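Local coordinates for elongation factor G (Thermus thermophilus, PDB 2DY1), which binds GTP and magnesium and probably acts as a GTPase in the elongation step of protein synthesis, at residues E430-L433 against A434-K437. Numbering follows the deposited sequence.
Sequences ELHL and ATAK
With chi1 at 64°, Thr435 puts OG1 between its backbone N and carbonyl carbon and leaves CG2 anti to the carbonyl carbon, while His432 holds CG anti to its backbone N (chi1 -176°), which sets its ring with Thr435 OG1 at the edge, near the ring plane. The hydroxyl donates to the backbone oxygen of His432, Thr435 OG1 to His432 O being 2.7 Å. It approaches that oxygen at a C=O...OG1 angle of 126°, tilted from the carbonyl plane, whereas Ala436 N reaches His432 O at 3.1 Å within the plane. Two donors therefore grip one carbonyl, and the i to i+3 side-chain bond probably helps to hold the threonine rotamer. The methyl branch meets the Leu431 side chain at a slant: Thr435 CG2 lies 3.4 Å from Leu431 O and 4.1 Å from Leu431 CD1. The main chain repeats i to i+4 bonds, among them Thr435 N to Leu431 O at 2.9 Å and Lys437 N to Leu433 O at 3.0 Å, as expected of the first turns of helix 430-442. This helix belongs to the domain III family region and packs on its four-stranded antiparallel sheet, where Leu433 touches Val383, Val385 and Phe449. The side chain of Leu431 lies about 4 Å from that of the GTP-binding Thr60 and about 8 Å from the bound GTP. A valine in place of Thr435 would probably take from His432 O the second of these two donors, leaving the bond from Ala436 N. The imidazole is held by His428 N at ND1 and by Asp409 OD2 at NE2.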
ATOM      1  N   GLU A 430       2.550   3.813  10.900  1.00 11.69           N
ATOM      2  CA  GLU A 430       2.547   5.012  11.728  1.00 11.61           C
ATOM      3  C   GLU A 430       2.858   6.269  10.893  1.00 13.25           C
ATOM      4  O   GLU A 430       2.208   7.304  11.038  1.00 13.05           O
ATOM      5  CB  GLU A 430       3.577   4.835  12.873  1.00 10.10           C
ATOM      6  CG  GLU A 430       3.578   5.986  13.870  1.00 11.99           C
ATOM      7  CD  GLU A 430       4.497   5.777  15.076  1.00 16.99           C
ATOM      8  OE1 GLU A 430       5.269   4.801  15.097  1.00 17.36           O
ATOM      9  OE2 GLU A 430       4.435   6.619  16.003  1.00 20.91           O
ATOM     10  N   LEU A 431       3.854   6.179  10.015  1.00 12.08           N
ATOM     11  CA  LEU A 431       4.220   7.311   9.183  1.00  9.96           C
ATOM     12  C   LEU A 431       3.094   7.621   8.218  1.00 12.28           C
ATOM     13  O   LEU A 431       2.747   8.792   8.012  1.00  9.95           O
ATOM     14  CB  LEU A 431       5.529   7.017   8.423  1.00 10.93           C
ATOM     15  CG  LEU A 431       5.932   8.064   7.374  1.00 10.57           C
ATOM     16  CD1 LEU A 431       6.171   9.428   8.027  1.00 14.79           C
ATOM     17  CD2 LEU A 431       7.177   7.593   6.651  1.00 14.76           C
ATOM     18  N   HIS A 432       2.501   6.582   7.638  1.00 10.36           N
ATOM     19  CA  HIS A 432       1.389   6.823   6.708  1.00  8.86           C
ATOM     20  C   HIS A 432       0.293   7.650   7.402  1.00 11.10           C
ATOM     21  O   HIS A 432      -0.159   8.673   6.873  1.00 11.52           O
ATOM     22  CB  HIS A 432       0.822   5.481   6.228  1.00 10.50           C
ATOM     23  CG  HIS A 432      -0.264   5.616   5.202  1.00 11.09           C
ATOM     24  ND1 HIS A 432      -1.236   4.656   5.031  1.00 11.14           N
ATOM     25  CD2 HIS A 432      -0.519   6.580   4.285  1.00 12.77           C
ATOM     26  CE1 HIS A 432      -2.048   5.025   4.051  1.00 14.50           C
ATOM     27  NE2 HIS A 432      -1.635   6.189   3.583  1.00 11.20           N
ATOM     28  N   LEU A 433      -0.130   7.210   8.586  1.00 10.37           N
ATOM     29  CA  LEU A 433      -1.196   7.910   9.317  1.00  8.89           C
ATOM     30  C   LEU A 433      -0.780   9.319   9.724  1.00 10.72           C
ATOM     31  O   LEU A 433      -1.591  10.248   9.712  1.00 10.92           O
ATOM     32  CB  LEU A 433      -1.604   7.075  10.536  1.00 10.22           C
ATOM     33  CG  LEU A 433      -2.363   5.800  10.165  1.00 10.65           C
ATOM     34  CD1 LEU A 433      -2.492   4.921  11.405  1.00 17.96           C
ATOM     35  CD2 LEU A 433      -3.746   6.137   9.578  1.00 13.75           C
ATOM     36  N   ALA A 434       0.495   9.504  10.059  1.00 10.56           N
ATOM     37  CA  ALA A 434       0.957  10.838  10.409  1.00 10.89           C
ATOM     38  C   ALA A 434       0.812  11.761   9.195  1.00 11.46           C
ATOM     39  O   ALA A 434       0.378  12.904   9.326  1.00 10.93           O
ATOM     40  CB  ALA A 434       2.444  10.792  10.873  1.00 10.03           C
ATOM     41  N   THR A 435       1.161  11.265   8.007  1.00 10.99           N
ATOM     42  CA  THR A 435       1.039  12.112   6.824  1.00  9.72           C
ATOM     43  C   THR A 435      -0.415  12.409   6.493  1.00 12.24           C
ATOM     44  O   THR A 435      -0.702  13.448   5.906  1.00 12.15           O
ATOM     45  CB  THR A 435       1.754  11.512   5.564  1.00  9.01           C
ATOM     46  OG1 THR A 435       1.151  10.271   5.163  1.00 11.95           O
ATOM     47  CG2 THR A 435       3.244  11.321   5.863  1.00 11.23           C
ATOM     48  N   ALA A 436      -1.327  11.522   6.882  1.00  9.76           N
ATOM     49  CA  ALA A 436      -2.759  11.767   6.620  1.00 11.41           C
ATOM     50  C   ALA A 436      -3.255  12.867   7.568  1.00 11.26           C
ATOM     51  O   ALA A 436      -4.031  13.736   7.176  1.00 11.80           O
ATOM     52  CB  ALA A 436      -3.575  10.486   6.836  1.00 10.94           C
ATOM     53  N   LYS A 437      -2.823  12.806   8.821  1.00  9.46           N
ATOM     54  CA  LYS A 437      -3.219  13.828   9.790  1.00 11.14           C
ATOM     55  C   LYS A 437      -2.730  15.186   9.304  1.00 12.89           C
ATOM     56  O   LYS A 437      -3.442  16.192   9.379  1.00 11.79           O
ATOM     57  CB  LYS A 437      -2.606  13.505  11.156  1.00  8.08           C
ATOM     58  CG  LYS A 437      -2.883  14.560  12.214  1.00 13.28           C
ATOM     59  CD  LYS A 437      -2.365  14.108  13.577  1.00 16.76           C
ATOM     60  CE  LYS A 437      -2.666  15.202  14.613  1.00 18.37           C
ATOM     61  NZ  LYS A 437      -1.959  14.919  15.895  1.00 25.76           N
TER